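Local atomic coordinates of excinuclease ABC, subunit A. (PDB entry 2VF7), a protein that binds ATP and DNA as a zinc-containing ABC ATPase of the UvrA family and probably helps recognise damaged DNA for excision repair. Residues Gly20-Asn25 with Val82-Ala87; Ile29-Pro34 with Trp449-Gly454; Leu38-Gly43 with Leu441-Arg446; Val95-Ala100 with Val401-Asp406. The protein carries 1 engineered substitution. All coordinates share one frame; numbering follows the deposited sequence. Where two conformers were deposited one is given.

Contact 1. Residues Gly20-Asn25 with Val82-Ala87; sequences GARQHN and VPDVDA. With ADP (adenosine-5'-diphosphate), chain E.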
# COMPACT_ATOMS: atom_id res chain seq x y z
N GLY A 20 -27.92 11.76 -2.07
CA GLY A 20 -27.25 12.93 -1.50
C GLY A 20 -25.86 13.22 -2.05
O GLY A 20 -25.00 13.70 -1.34
N ALA A 21 -25.66 12.94 -3.33
CA ALA A 21 -24.36 13.17 -3.97
C ALA A 21 -24.21 14.65 -4.32
O ALA A 21 -24.95 15.17 -5.15
CB ALA A 21 -24.21 12.28 -5.22
N ARG A 22 -23.27 15.33 -3.67
CA ARG A 22 -23.00 16.72 -4.03
C ARG A 22 -21.51 17.05 -4.31
O ARG A 22 -21.03 18.13 -4.01
CB ARG A 22 -23.68 17.68 -3.03
CG ARG A 22 -23.14 17.61 -1.64
CD ARG A 22 -24.15 17.90 -0.54
NE ARG A 22 -23.72 17.11 0.61
CZ ARG A 22 -24.40 16.10 1.13
NH1 ARG A 22 -25.61 15.79 0.68
NH2 ARG A 22 -23.88 15.41 2.14
N GLN A 23 -20.81 16.11 -4.95
CA GLN A 23 -19.42 16.27 -5.34
C GLN A 23 -19.30 17.31 -6.43
O GLN A 23 -20.00 17.23 -7.41
CB GLN A 23 -18.85 14.94 -5.84
CG GLN A 23 -17.35 14.93 -6.06
CD GLN A 23 -16.60 14.92 -4.77
OE1 GLN A 23 -17.17 14.62 -3.71
NE2 GLN A 23 -15.32 15.26 -4.81
N HIS A 24 -18.42 18.28 -6.24
CA HIS A 24 -18.30 19.45 -7.11
C HIS A 24 -19.67 20.08 -7.39
O HIS A 24 -20.32 20.62 -6.47
CB HIS A 24 -17.53 19.14 -8.39
CG HIS A 24 -16.34 18.27 -8.16
ND1 HIS A 24 -16.03 17.21 -8.98
CD2 HIS A 24 -15.39 18.30 -7.19
CE1 HIS A 24 -14.94 16.61 -8.51
NE2 HIS A 24 -14.53 17.26 -7.44
N ASN A 25 -20.13 20.02 -8.63
CA ASN A 25 -21.35 20.72 -8.96
C ASN A 25 -22.61 19.84 -8.91
O ASN A 25 -23.68 20.25 -9.31
CB ASN A 25 -21.22 21.43 -10.31
CG ASN A 25 -21.13 20.46 -11.46
OD1 ASN A 25 -20.44 19.44 -11.38
ND2 ASN A 25 -21.81 20.79 -12.56
N VAL A 82 -12.66 12.60 1.10
CA VAL A 82 -13.76 11.65 0.92
C VAL A 82 -14.75 12.21 -0.12
O VAL A 82 -14.87 13.43 -0.25
CB VAL A 82 -14.51 11.41 2.24
CG1 VAL A 82 -14.94 9.98 2.34
CG2 VAL A 82 -13.64 11.75 3.43
N PRO A 83 -15.45 11.32 -0.88
CA PRO A 83 -16.53 11.88 -1.70
C PRO A 83 -17.64 12.49 -0.83
O PRO A 83 -17.89 12.00 0.28
CB PRO A 83 -17.04 10.67 -2.48
CG PRO A 83 -15.94 9.66 -2.40
CD PRO A 83 -15.32 9.86 -1.07
N ASP A 84 -18.26 13.56 -1.32
CA ASP A 84 -19.36 14.19 -0.62
C ASP A 84 -20.64 13.48 -1.02
O ASP A 84 -21.18 13.72 -2.09
CB ASP A 84 -19.42 15.68 -0.94
CG ASP A 84 -20.16 16.49 0.12
OD1 ASP A 84 -21.02 15.92 0.83
OD2 ASP A 84 -19.88 17.70 0.23
N VAL A 85 -21.11 12.58 -0.17
CA VAL A 85 -22.28 11.75 -0.47
C VAL A 85 -22.92 11.16 0.81
O VAL A 85 -22.22 10.67 1.69
CB VAL A 85 -21.93 10.66 -1.54
CG1 VAL A 85 -20.89 9.67 -1.01
CG2 VAL A 85 -23.18 9.97 -2.08
N ASP A 86 -24.25 11.24 0.91
CA ASP A 86 -24.97 10.72 2.08
C ASP A 86 -24.92 9.19 2.22
O ASP A 86 -24.59 8.69 3.28
CB ASP A 86 -26.43 11.20 2.09
CG ASP A 86 -26.57 12.66 2.46
OD1 ASP A 86 -25.66 13.15 3.16
OD2 ASP A 86 -27.58 13.31 2.07
N ALA A 87 -25.28 8.48 1.15
CA ALA A 87 -25.32 7.01 1.15
C ALA A 87 -25.21 6.42 -0.26
O ALA A 87 -25.76 6.97 -1.22
CB ALA A 87 -26.60 6.53 1.80
PB ADP E . -17.94 16.19 -17.15
O1B ADP E . -19.26 16.05 -17.86
O2B ADP E . -16.98 17.12 -17.82
O3B ADP E . -17.32 14.84 -16.82
PA ADP E . -17.10 17.24 -14.70
O1A ADP E . -15.74 17.12 -15.39
O2A ADP E . -17.33 16.47 -13.43
O3A ADP E . -18.28 16.90 -15.73
O5' ADP E . -17.27 18.79 -14.31
C5' ADP E . -18.15 19.29 -13.30
C4' ADP E . -17.36 20.21 -12.39
O4' ADP E . -16.44 19.42 -11.63
C3' ADP E . -16.53 21.27 -13.10
O3' ADP E . -16.58 22.54 -12.39
C2' ADP E . -15.13 20.67 -13.05
O2' ADP E . -14.08 21.62 -13.19
C1' ADP E . -15.13 19.96 -11.70
N9 ADP E . -14.16 18.85 -11.61
C8 ADP E . -14.18 17.74 -12.37
N7 ADP E . -13.17 16.90 -12.08
C5 ADP E . -12.48 17.49 -11.09
C6 ADP E . -11.31 17.13 -10.28
N6 ADP E . -10.65 15.96 -10.51
N1 ADP E . -10.91 18.00 -9.33
C2 ADP E . -11.55 19.16 -9.09
N3 ADP E . -12.62 19.56 -9.78
C4 ADP E . -13.13 18.77 -10.77
O HOH W 1 -20.94 12.97 -4.69

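Contact 2. Residues Ile29-Pro34 with Trp449-Gly454; sequences ISVKVP and WLVDVG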
# COMPACT_ATOMS: atom_id res chain seq x y z
N ILE A 29 -27.89 15.02 -5.46
CA ILE A 29 -28.75 14.19 -6.31
C ILE A 29 -29.00 12.77 -5.76
O ILE A 29 -28.23 12.27 -4.91
CB ILE A 29 -28.21 14.07 -7.81
CG1 ILE A 29 -26.93 13.24 -7.89
CG2 ILE A 29 -27.96 15.43 -8.43
CD1 ILE A 29 -27.16 11.75 -8.11
N SER A 30 -30.07 12.15 -6.24
CA SER A 30 -30.34 10.73 -6.03
C SER A 30 -30.44 10.06 -7.40
O SER A 30 -31.13 10.57 -8.27
CB SER A 30 -31.65 10.52 -5.29
OG SER A 30 -31.59 11.04 -3.99
N VAL A 31 -29.75 8.95 -7.57
CA VAL A 31 -29.87 8.17 -8.79
C VAL A 31 -29.71 6.69 -8.48
O VAL A 31 -29.09 6.33 -7.49
CB VAL A 31 -28.86 8.65 -9.90
CG1 VAL A 31 -27.44 8.27 -9.56
CG2 VAL A 31 -29.23 8.09 -11.24
N LYS A 32 -30.30 5.84 -9.30
CA LYS A 32 -30.08 4.39 -9.23
C LYS A 32 -29.59 3.88 -10.59
O LYS A 32 -30.00 4.39 -11.64
CB LYS A 32 -31.36 3.66 -8.82
CG LYS A 32 -32.30 3.35 -9.97
CD LYS A 32 -33.66 2.78 -9.50
CE LYS A 32 -34.56 2.48 -10.72
NZ LYS A 32 -35.71 1.60 -10.39
N VAL A 33 -28.71 2.89 -10.56
CA VAL A 33 -28.16 2.28 -11.78
C VAL A 33 -28.01 0.76 -11.63
O VAL A 33 -27.52 0.29 -10.60
CB VAL A 33 -26.80 2.94 -12.25
CG1 VAL A 33 -26.96 4.40 -12.42
CG2 VAL A 33 -25.70 2.69 -11.25
N PRO A 34 -28.40 0.01 -12.68
CA PRO A 34 -28.31 -1.45 -12.61
C PRO A 34 -26.87 -1.94 -12.54
O PRO A 34 -25.96 -1.33 -13.12
CB PRO A 34 -29.00 -1.91 -13.89
CG PRO A 34 -28.94 -0.77 -14.80
CD PRO A 34 -28.95 0.46 -13.97
N TRP A 449 -28.49 0.84 -20.06
CA TRP A 449 -29.05 1.90 -19.23
C TRP A 449 -28.23 3.18 -19.48
O TRP A 449 -27.04 3.11 -19.85
CB TRP A 449 -28.95 1.47 -17.77
CG TRP A 449 -29.64 2.30 -16.71
CD1 TRP A 449 -29.11 3.33 -16.00
CD2 TRP A 449 -30.96 2.08 -16.16
NE1 TRP A 449 -30.01 3.80 -15.08
CE2 TRP A 449 -31.15 3.04 -15.15
CE3 TRP A 449 -31.99 1.18 -16.44
CZ2 TRP A 449 -32.33 3.15 -14.42
CZ3 TRP A 449 -33.18 1.29 -15.73
CH2 TRP A 449 -33.34 2.27 -14.73
N LEU A 450 -28.85 4.34 -19.28
CA LEU A 450 -28.10 5.58 -19.38
C LEU A 450 -28.47 6.63 -18.36
O LEU A 450 -29.62 6.77 -17.99
CB LEU A 450 -28.12 6.11 -20.82
CG LEU A 450 -29.04 7.21 -21.30
CD1 LEU A 450 -28.59 8.58 -20.78
CD2 LEU A 450 -29.03 7.19 -22.82
N VAL A 451 -27.47 7.36 -17.88
CA VAL A 451 -27.66 8.47 -16.94
C VAL A 451 -27.26 9.79 -17.60
O VAL A 451 -26.06 10.04 -17.84
CB VAL A 451 -26.82 8.27 -15.66
CG1 VAL A 451 -27.24 9.26 -14.60
CG2 VAL A 451 -26.92 6.81 -15.15
N ASP A 452 -28.25 10.64 -17.90
CA ASP A 452 -28.00 11.94 -18.54
C ASP A 452 -27.97 13.05 -17.50
O ASP A 452 -28.95 13.26 -16.76
CB ASP A 452 -29.02 12.25 -19.65
CG ASP A 452 -28.50 13.28 -20.67
OD1 ASP A 452 -29.19 14.30 -20.91
OD2 ASP A 452 -27.40 13.06 -21.24
N VAL A 453 -26.84 13.75 -17.46
CA VAL A 453 -26.53 14.70 -16.40
C VAL A 453 -26.62 16.17 -16.89
O VAL A 453 -26.14 16.52 -17.97
CB VAL A 453 -25.13 14.41 -15.78
CG1 VAL A 453 -24.74 15.47 -14.79
CG2 VAL A 453 -25.10 13.06 -15.09
N GLY A 454 -27.29 16.99 -16.07
CA GLY A 454 -27.28 18.45 -16.12
C GLY A 454 -27.96 18.99 -17.34
O GLY A 454 -27.89 18.38 -18.43

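Contact 3. Residues Leu38-Gly43 with Leu441-Arg446; sequences LVVFTG and LDVIRR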
# COMPACT_ATOMS: atom_id res chain seq x y z
N LEU A 38 -24.16 -2.63 -19.06
CA LEU A 38 -23.45 -1.51 -19.65
C LEU A 38 -24.21 -0.21 -19.38
O LEU A 38 -25.21 0.06 -20.03
CB LEU A 38 -23.27 -1.71 -21.16
CG LEU A 38 -22.67 -0.56 -21.99
CD1 LEU A 38 -21.21 -0.25 -21.56
CD2 LEU A 38 -22.76 -0.81 -23.48
N VAL A 39 -23.71 0.57 -18.41
CA VAL A 39 -24.31 1.86 -18.05
C VAL A 39 -23.45 2.98 -18.60
O VAL A 39 -22.25 3.04 -18.33
CB VAL A 39 -24.48 2.04 -16.51
CG1 VAL A 39 -25.23 3.34 -16.20
CG2 VAL A 39 -25.22 0.89 -15.90
N VAL A 40 -24.06 3.87 -19.38
CA VAL A 40 -23.34 5.00 -19.98
C VAL A 40 -23.79 6.30 -19.32
O VAL A 40 -24.97 6.53 -19.15
CB VAL A 40 -23.53 5.03 -21.54
CG1 VAL A 40 -22.85 6.23 -22.15
CG2 VAL A 40 -22.94 3.78 -22.16
N PHE A 41 -22.83 7.12 -18.91
CA PHE A 41 -23.09 8.42 -18.30
C PHE A 41 -22.88 9.49 -19.36
O PHE A 41 -21.81 9.56 -19.97
CB PHE A 41 -22.16 8.63 -17.09
CG PHE A 41 -22.40 7.65 -15.95
CD1 PHE A 41 -23.13 8.04 -14.84
CD2 PHE A 41 -21.93 6.34 -16.01
CE1 PHE A 41 -23.37 7.13 -13.78
CE2 PHE A 41 -22.18 5.42 -14.98
CZ PHE A 41 -22.89 5.83 -13.85
N THR A 42 -23.91 10.30 -19.59
CA THR A 42 -23.90 11.24 -20.73
C THR A 42 -24.33 12.68 -20.40
O THR A 42 -24.83 12.96 -19.31
CB THR A 42 -24.71 10.71 -21.94
OG1 THR A 42 -26.11 10.90 -21.71
CG2 THR A 42 -24.43 9.24 -22.18
N GLY A 43 -24.12 13.59 -21.35
CA GLY A 43 -24.42 15.00 -21.15
C GLY A 43 -23.23 15.87 -21.52
O GLY A 43 -22.13 15.35 -21.74
N LEU A 441 -22.36 8.54 -29.95
CA LEU A 441 -23.78 8.22 -30.08
C LEU A 441 -24.02 6.76 -30.45
O LEU A 441 -25.06 6.19 -30.13
CB LEU A 441 -24.43 9.14 -31.12
CG LEU A 441 -24.52 10.65 -30.82
CD1 LEU A 441 -25.11 11.37 -32.03
CD2 LEU A 441 -25.32 10.96 -29.55
N ASP A 442 -23.05 6.16 -31.13
CA ASP A 442 -23.07 4.73 -31.45
C ASP A 442 -22.99 3.82 -30.22
O ASP A 442 -23.58 2.73 -30.24
CB ASP A 442 -21.94 4.39 -32.42
CG ASP A 442 -22.40 4.38 -33.86
OD1 ASP A 442 -23.10 3.42 -34.24
OD2 ASP A 442 -22.05 5.34 -34.60
N VAL A 443 -22.26 4.25 -29.19
CA VAL A 443 -22.17 3.51 -27.93
C VAL A 443 -23.38 3.78 -27.05
O VAL A 443 -24.07 2.84 -26.62
CB VAL A 443 -20.87 3.81 -27.14
CG1 VAL A 443 -20.89 3.07 -25.77
CG2 VAL A 443 -19.61 3.45 -27.96
N ILE A 444 -23.65 5.06 -26.78
CA ILE A 444 -24.87 5.47 -26.08
C ILE A 444 -26.10 4.67 -26.54
O ILE A 444 -26.85 4.15 -25.72
CB ILE A 444 -25.11 7.00 -26.23
CG1 ILE A 444 -23.93 7.77 -25.64
CG2 ILE A 444 -26.39 7.42 -25.51
CD1 ILE A 444 -23.86 9.22 -26.07
N ARG A 445 -26.29 4.55 -27.86
CA ARG A 445 -27.41 3.81 -28.46
C ARG A 445 -27.47 2.31 -28.10
O ARG A 445 -28.54 1.71 -28.10
CB ARG A 445 -27.36 3.97 -29.98
CG ARG A 445 -28.70 3.97 -30.71
CD ARG A 445 -28.53 4.41 -32.18
NE ARG A 445 -28.89 5.82 -32.41
CZ ARG A 445 -28.07 6.76 -32.90
NH1 ARG A 445 -26.83 6.46 -33.28
NH2 ARG A 445 -28.53 8.00 -33.05
N ARG A 446 -26.34 1.71 -27.78
CA ARG A 446 -26.30 0.26 -27.54
C ARG A 446 -26.29 -0.13 -26.05
O ARG A 446 -26.31 -1.32 -25.69
CB ARG A 446 -25.13 -0.36 -28.30
CG ARG A 446 -25.33 -0.34 -29.82
CD ARG A 446 -26.05 -1.59 -30.33
NE ARG A 446 -25.21 -2.76 -30.09
CZ ARG A 446 -24.40 -3.30 -30.99
NH1 ARG A 446 -24.34 -2.80 -32.22
NH2 ARG A 446 -23.67 -4.36 -30.67

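Contact 4. Residues Val95-Ala100 with Val401-Asp406; sequences VALQQA and VVYVLD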
# COMPACT_ATOMS: atom_id res chain seq x y z
N VAL A 95 -12.69 -1.09 -10.31
CA VAL A 95 -11.42 -0.88 -11.02
C VAL A 95 -11.60 0.24 -12.07
O VAL A 95 -12.50 0.17 -12.88
CB VAL A 95 -10.96 -2.18 -11.74
CG1 VAL A 95 -9.56 -2.03 -12.31
CG2 VAL A 95 -11.02 -3.38 -10.79
N ALA A 96 -10.77 1.28 -12.02
CA ALA A 96 -10.75 2.28 -13.09
C ALA A 96 -9.74 1.87 -14.15
O ALA A 96 -8.57 1.63 -13.84
CB ALA A 96 -10.43 3.68 -12.55
N LEU A 97 -10.21 1.79 -15.40
CA LEU A 97 -9.33 1.49 -16.54
C LEU A 97 -8.58 2.71 -17.11
O LEU A 97 -7.86 2.59 -18.09
CB LEU A 97 -10.08 0.71 -17.63
CG LEU A 97 -10.56 -0.67 -17.12
CD1 LEU A 97 -11.31 -1.40 -18.20
CD2 LEU A 97 -9.39 -1.52 -16.58
N GLN A 98 -8.75 3.86 -16.45
CA GLN A 98 -7.95 5.06 -16.70
C GLN A 98 -7.36 5.59 -15.42
O GLN A 98 -7.96 5.48 -14.35
CB GLN A 98 -8.78 6.15 -17.38
CG GLN A 98 -7.99 7.42 -17.75
CD GLN A 98 -8.22 7.85 -19.17
OE1 GLN A 98 -8.91 8.83 -19.41
NE2 GLN A 98 -7.65 7.11 -20.13
N GLN A 99 -6.17 6.19 -15.52
CA GLN A 99 -5.51 6.81 -14.39
C GLN A 99 -6.13 8.18 -14.05
O GLN A 99 -6.71 8.85 -14.92
CB GLN A 99 -4.03 6.97 -14.71
CG GLN A 99 -3.08 6.67 -13.57
CD GLN A 99 -1.63 6.83 -14.02
OE1 GLN A 99 -1.13 7.95 -14.19
NE2 GLN A 99 -0.94 5.69 -14.23
N ALA A 100 -5.96 8.60 -12.80
CA ALA A 100 -6.54 9.85 -12.29
C ALA A 100 -6.07 11.12 -13.02
O ALA A 100 -4.87 11.34 -13.19
CB ALA A 100 -6.27 9.98 -10.79
N VAL A 401 -16.68 -7.26 -10.15
CA VAL A 401 -16.21 -5.88 -9.90
C VAL A 401 -16.97 -4.96 -10.86
O VAL A 401 -17.65 -5.45 -11.77
CB VAL A 401 -14.64 -5.70 -10.09
CG1 VAL A 401 -13.85 -6.44 -9.05
CG2 VAL A 401 -14.18 -6.09 -11.49
N VAL A 402 -16.91 -3.65 -10.63
CA VAL A 402 -17.32 -2.63 -11.60
C VAL A 402 -16.11 -2.03 -12.32
O VAL A 402 -15.16 -1.59 -11.69
CB VAL A 402 -18.03 -1.42 -10.95
CG1 VAL A 402 -18.87 -0.66 -12.02
CG2 VAL A 402 -18.90 -1.84 -9.79
N TYR A 403 -16.18 -2.00 -13.65
CA TYR A 403 -15.19 -1.28 -14.46
C TYR A 403 -15.68 0.12 -14.77
O TYR A 403 -16.79 0.31 -15.25
CB TYR A 403 -14.89 -2.03 -15.75
CG TYR A 403 -14.08 -3.29 -15.51
CD1 TYR A 403 -14.66 -4.56 -15.61
CD2 TYR A 403 -12.74 -3.20 -15.18
CE1 TYR A 403 -13.90 -5.72 -15.39
CE2 TYR A 403 -11.97 -4.34 -14.95
CZ TYR A 403 -12.55 -5.60 -15.06
OH TYR A 403 -11.75 -6.71 -14.84
N VAL A 404 -14.83 1.11 -14.48
CA VAL A 404 -15.15 2.51 -14.73
C VAL A 404 -14.29 3.06 -15.90
O VAL A 404 -13.07 3.19 -15.79
CB VAL A 404 -14.99 3.37 -13.45
CG1 VAL A 404 -15.77 4.65 -13.59
CG2 VAL A 404 -15.47 2.60 -12.23
N LEU A 405 -14.95 3.33 -17.02
CA LEU A 405 -14.26 3.74 -18.24
C LEU A 405 -14.55 5.21 -18.63
O LEU A 405 -15.65 5.72 -18.40
CB LEU A 405 -14.59 2.77 -19.39
CG LEU A 405 -14.23 1.28 -19.30
CD1 LEU A 405 -15.46 0.41 -19.11
CD2 LEU A 405 -13.56 0.83 -20.58
N ASP A 406 -13.56 5.86 -19.22
CA ASP A 406 -13.71 7.26 -19.65
C ASP A 406 -13.42 7.43 -21.14
O ASP A 406 -12.26 7.63 -21.53
CB ASP A 406 -12.84 8.21 -18.83
CG ASP A 406 -12.86 9.64 -19.37
OD1 ASP A 406 -11.85 10.04 -19.97
OD2 ASP A 406 -13.90 10.34 -19.22

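Contact 1. Residues Gly20-Asn25 with Val82-Ala87
Pro83 lies against the side-chain amide of Gln23, its CA 3.5 Å from Gln23 OE1. That oxygen also accepts the backbone N-H of the next residue, Asp84 N to Gln23 OE1 being 2.8 Å, in a nearly straight bond. Gln23 gets there because CG stands anti to its own backbone N (chi1 -171°) and the chain then bends at chi2. Asp84 is gripped at two further points. Its carbonyl O takes the N-H of Arg22, Arg22 N to Asp84 O being 3.1 Å, and also accepts from a water that Gln23 N holds. Its carboxylate makes a salt bridge, Arg22 NE to Asp84 OD1 3.0 Å, with the two planar groups perpendicular. Val85 adds an apolar touch, CG2 to Ala21 CB at 4.0 Å. At Asp86 the guanidinium finds a second carboxylate: Arg22 NH2 to Asp86 OD1 is 3.1 Å, in the guanidinium plane but reaching OD1 from above the carboxylate plane. Arg22 NH1 has a third acid, Asp28, and only a weak bond to Asp86 OD2. Gly20, part of a G1 beta bulge facing Ile29, leaves room here, since a CB would collide with Asp86 OD2. The CG of Gln23 sits over the centre of one face of the His24 ring, and the opposite face of that ring meets the adenine, His24 CE1 to ADP C4 being 3.6 Å. His24 binds ADP, and its ring against the adenine is consistent with the A-loop position of ABC ATPases.

Contact 2. Residues Ile29-Pro34 with Trp449-Gly454
Strands 29-34 and 449-453, touching through Pro34 and Trp449, run roughly antiparallel, 154° between their directions, but their axes come no closer than 7.9 Å, so they meet through side chains as members of two different sheets. The tightest place is Pro34 on the indole. CD of the proline sits almost squarely above the five-membered ring, 3.3 Å from its centroid and 9° off the normal, a CH-pi contact. The neighbouring CG lies 3.7 Å from Trp449 CB, which extends the overlap back toward the strand. With CG anti to the backbone N (chi1 -171°), the tryptophan stretches out from its own sheet and underneath the proline. Lys32 passes the far end of the indole, CE to Trp449 CH2 4.2 Å. Ser467 joins the two sides: its OG is hydrogen-bonded both to Lys32 O and to Trp449 NE1. Phe15 likewise engages both, edge-to-face with the indole and cation-pi with Lys32.

Further along, Val451 divides its two methyls between two valines. CG2 presses on Val33 CG1 at 3.6 Å, while CG1 lies 4.1 Å from Val31 CG2. These residues are buried and purely apolar, in contrast to the partly exposed tryptophan end. Such packing of a small antiparallel sheet against the mixed, P-loop-bearing sheet is characteristic of the nucleotide-binding domain of ABC ATPases.

Contact 3. Residues Leu38-Gly43 with Leu441-Arg446
Val40 and Thr42 face Ile444 in the mixed alpha/beta core of an ABC-type ATPase: strand 38-42 is the one that runs into the P-loop, and the short helix 441-444 lies on the connection from strand 433-437 to strand 449-453, which flank strand 38-42 on its two sides. This is a beta-alpha-beta crossover passing over the intervening strand.

Ile444 has the largest share of the contact. Its CB stands back, 4.7 Å from Val40 CG1, and from there the branches diverge. CG1, anti to the carbonyl carbon (chi1 -59°), reaches between two strand residues, 4.0 Å from Val40 CG1 and 3.8 Å from Thr42 CG2. On the other branch, Ile444 CG2 keeps further off, 4.3 Å from Thr42 CG2. At the tip, CD1 lies 3.9 Å from that same threonine methyl, the two side chains meeting tip to tip. Val40 crosses the isoleucine at about a right angle and uses its other methyl on Val443, Val40 CG2 to Val443 CG1 4.2 Å. Leu450 and Leu485 close in on Ile444 from strand 449-453 and helix 480-487.

Everything that touches here is hydrocarbon, except at the margin, where Leu38 CD2 lies 4.2 Å from Arg446 O. Thr42 splits its roles: CG2 goes to the helix, while OG1 is hydrogen-bonded to Asp452 OD2. One residue further on, Gly43 O accepts a hydrogen bond from NZ of Lys49, which binds ADP.

Contact 4. Residues Val95-Ala100 with Val401-Asp406
Leu97 and Tyr403 both have CG anti to the carbonyl carbon (chi1 -63° and -72°), and Leu97 places CD1 fully extended beyond it, bringing Leu97 CD1 to 3.8 Å from Tyr403 CD2. The leucine crosses the ring obliquely and lies alongside Leu405, Leu97 CD1 to Leu405 CD2 4.0 Å. Val95, on the same face of the sheet as Tyr403, has its CB 4.0 Å from Tyr403 CE2.

Beneath these side chains the backbones pair as parallel strands, Val95 level with Tyr403 and Ala96 with Val404. Val95 bonds through both its polar atoms: Val95 N to Val402 O is 2.9 Å and Val404 N to Val95 O 3.0 Å. A third bond, Leu97 N to Val404 O at 3.2 Å, comes where strand 94-96 has already ended. Asp406, closing a hydrophobic strand, fits the Walker B aspartate of ABC ATPases, and its side chain touches the P-loop.

Strand 94-96 is an edge strand of the mixed sheet within this chain, with 402-406 next and 433-437 beyond. Helix 49-69 covers Ala96 and Val404 through Tyr58, whereas helix 382-393 lies on Leu97 and Leu405, its Gln393 hydrogen-bonded to Tyr403 OH.

Contacts 3 and 4 are buried in the mixed sheet and its helices, contact 3 at the inner strand 38-42 and contact 4 at the edge strand 94-96; contacts 1 and 2 are only partly buried. Contact 2 spans the gap between the sheets, and contact 1 continues the antiparallel one, Ala21 O and Ile29 N lying 3.0 Å apart. Contacts 2 and 3 share strand neighbours and meet where Val451 O approaches Thr42 N. Chemistry follows place: salt bridges and polar bonds in contact 1, where His24 reaches the adenine, aromatic and apolar packing in contact 2, hydrocarbon in contact 3, main-chain pairing plus apolar packing in contact 4. Contacts 1, 3 and 4 approach the same ADP site.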